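Local structure of FG41 Malonate Semialdehyde Decarboxylase (Coryneform bacterium, 4LHP) at residues E108-P111 / H112-S115. The protein belongs to the tautomerase superfamily (MIF clan) and assembles here from three chains of the same protein. Sequence-based numbering, arbitrary orientation.
Sequences ENAP and HDWS
D113 OD2 accepts a hydrogen bond from A110 N at 2.8 Å, a fairly straight bond (158° at the hydrogen) that reaches the carboxylate on its anti side, slightly out of plane. The motif is a type I beta turn over A110-D113. Its evidence is the return bond from D113 N to A110 O (2.9 Å), the CA-CA separation of 5.3 Å between A110 and D113, and backbone torsions at P111 and H112 close to the standard type I values. D113 thus closes the turn with both main chain and side chain. With chi1 at -69°, its CG stands beside its own backbone N, which turns the carboxylate back toward A110, while OD1 forms a salt bridge with K81 of the second subunit.

Next to this, N109 meets W114 with amide and indole planes 90° apart. N109 OD1 lies near the ring plane at the pyrrole edge and receives a weak, bent bond from W114 NE1 at 3.0 Å. N109 ND2 instead sits 2.9 Å above the indole plane of W114, displaced toward the rim, and donates to I106 O of the second subunit; these two bonds use both ends of the amide and should restrict its rotation. W114 also joins S115 in an antiparallel ladder with a strand of that subunit, so the turn links the end of strand 102-109 to the intersubunit sheet.

Within the turn, A110 CB packs over a face of the H112 imidazole, 3.4 Å from the ring centroid, as a CH-pi contact offset toward NE2 and CE1. A water spans two backbone carbonyls, donating to P111 O at 3.1 Å and to W114 O at 2.6 Å.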
ATOM      1  N   GLU A 108      -3.026  -4.382   9.269  1.00 17.75           N
ATOM      2  CA  GLU A 108      -3.970  -5.466   9.529  1.00 19.58           C
ATOM      3  C   GLU A 108      -5.367  -5.251   8.949  1.00 18.20           C
ATOM      4  O   GLU A 108      -5.777  -4.125   8.663  1.00 14.30           O
ATOM      5  CB  GLU A 108      -4.072  -5.707  11.038  1.00 20.39           C
ATOM      6  CG  GLU A 108      -2.796  -6.263  11.653  1.00 28.65           C
ATOM      7  CD  GLU A 108      -2.911  -6.497  13.145  1.00 24.37           C
ATOM      8  OE1 GLU A 108      -3.591  -5.699  13.826  1.00 17.18           O
ATOM      9  OE2 GLU A 108      -2.324  -7.485  13.638  1.00 16.15           O
ATOM     10  N   ASN A 109      -6.085  -6.358   8.772  1.00 16.09           N
ATOM     11  CA  ASN A 109      -7.486  -6.332   8.370  1.00 15.43           C
ATOM     12  C   ASN A 109      -8.195  -7.596   8.850  1.00 15.29           C
ATOM     13  O   ASN A 109      -7.660  -8.330   9.677  1.00 12.85           O
ATOM     14  CB  ASN A 109      -7.617  -6.168   6.853  1.00 14.39           C
ATOM     15  CG  ASN A 109      -6.996  -7.316   6.077  1.00 16.07           C
ATOM     16  OD1 ASN A 109      -6.584  -8.326   6.649  1.00 23.25           O
ATOM     17  ND2 ASN A 109      -6.930  -7.164   4.761  1.00 17.23           N
ATOM     18  N   ALA A 110      -9.395  -7.849   8.334  1.00 19.58           N
ATOM     19  CA  ALA A 110     -10.194  -8.992   8.773  1.00 22.73           C
ATOM     20  C   ALA A 110     -10.206 -10.112   7.733  1.00 20.68           C
ATOM     21  O   ALA A 110      -9.937  -9.877   6.556  1.00 17.96           O
ATOM     22  CB  ALA A 110     -11.617  -8.546   9.083  1.00 18.34           C
ATOM     23  N   PRO A 111     -10.521 -11.342   8.169  1.00 14.71           N
ATOM     24  CA  PRO A 111     -10.592 -12.481   7.247  1.00 21.14           C
ATOM     25  C   PRO A 111     -11.589 -12.242   6.117  1.00 17.95           C
ATOM     26  O   PRO A 111     -11.408 -12.755   5.014  1.00 20.03           O
ATOM     27  CB  PRO A 111     -11.072 -13.633   8.137  1.00 24.03           C
ATOM     28  CG  PRO A 111     -10.768 -13.215   9.533  1.00 27.32           C
ATOM     29  CD  PRO A 111     -10.825 -11.724   9.559  1.00 23.46           C
ATOM     30  N   HIS A 112     -12.632 -11.465   6.387  1.00 16.67           N
ATOM     31  CA  HIS A 112     -13.637 -11.179   5.369  1.00 14.56           C
ATOM     32  C   HIS A 112     -13.192 -10.071   4.414  1.00 14.83           C
ATOM     33  O   HIS A 112     -13.984  -9.586   3.605  1.00 16.89           O
ATOM     34  CB  HIS A 112     -14.980 -10.820   6.014  1.00 17.00           C
ATOM     35  CG  HIS A 112     -14.884  -9.774   7.080  1.00 17.27           C
ATOM     36  ND1 HIS A 112     -15.004 -10.068   8.422  1.00 16.36           N
ATOM     37  CD2 HIS A 112     -14.687  -8.437   7.004  1.00 19.65           C
ATOM     38  CE1 HIS A 112     -14.882  -8.957   9.126  1.00 17.54           C
ATOM     39  NE2 HIS A 112     -14.688  -7.953   8.290  1.00 23.07           N
ATOM     40  N   ASP A 113     -11.924  -9.681   4.499  1.00 17.46           N
ATOM     41  CA  ASP A 113     -11.377  -8.652   3.620  1.00  9.91           C
ATOM     42  C   ASP A 113     -10.511  -9.250   2.517  1.00 20.78           C
ATOM     43  O   ASP A 113      -9.626  -8.580   1.984  1.00 18.31           O
ATOM     44  CB  ASP A 113     -10.552  -7.655   4.431  1.00 14.31           C
ATOM     45  CG  ASP A 113     -11.405  -6.799   5.339  1.00 14.33           C
ATOM     46  OD1 ASP A 113     -12.505  -6.399   4.909  1.00 16.71           O
ATOM     47  OD2 ASP A 113     -10.981  -6.530   6.482  1.00 18.29           O
ATOM     48  N   TRP A 114     -10.769 -10.508   2.167  1.00 16.60           N
ATOM     49  CA  TRP A 114      -9.937 -11.197   1.189  1.00 13.56           C
ATOM     50  C   TRP A 114     -10.746 -11.997   0.181  1.00 14.86           C
ATOM     51  O   TRP A 114     -11.651 -12.748   0.548  1.00 11.95           O
ATOM     52  CB  TRP A 114      -8.966 -12.144   1.894  1.00 14.70           C
ATOM     53  CG  TRP A 114      -8.084 -11.475   2.896  1.00 18.48           C
ATOM     54  CD1 TRP A 114      -8.362 -11.251   4.213  1.00 13.84           C
ATOM     55  CD2 TRP A 114      -6.773 -10.946   2.668  1.00 16.02           C
ATOM     56  NE1 TRP A 114      -7.307 -10.613   4.817  1.00 19.15           N
ATOM     57  CE2 TRP A 114      -6.318 -10.415   3.890  1.00 20.22           C
ATOM     58  CE3 TRP A 114      -5.940 -10.867   1.548  1.00 13.76           C
ATOM     59  CZ2 TRP A 114      -5.069  -9.814   4.025  1.00 14.86           C
ATOM     60  CZ3 TRP A 114      -4.699 -10.272   1.685  1.00 18.86           C
ATOM     61  CH2 TRP A 114      -4.276  -9.753   2.914  1.00 15.88           C
ATOM     62  N   SER A 115     -10.405 -11.826  -1.091  1.00 13.83           N
ATOM     63  CA  SER A 115     -10.849 -12.734  -2.136  1.00 11.77           C
ATOM     64  C   SER A 115      -9.622 -13.263  -2.867  1.00 14.19           C
ATOM     65  O   SER A 115      -8.830 -12.490  -3.411  1.00 12.82           O
ATOM     66  CB  SER A 115     -11.788 -12.036  -3.118  1.00 10.58           C
ATOM     67  OG  SER A 115     -12.080 -12.886  -4.215  1.00 14.46           O
TER
HETATM   68  O   HOH W   1     -12.565 -14.254   2.506  1.00 15.30           O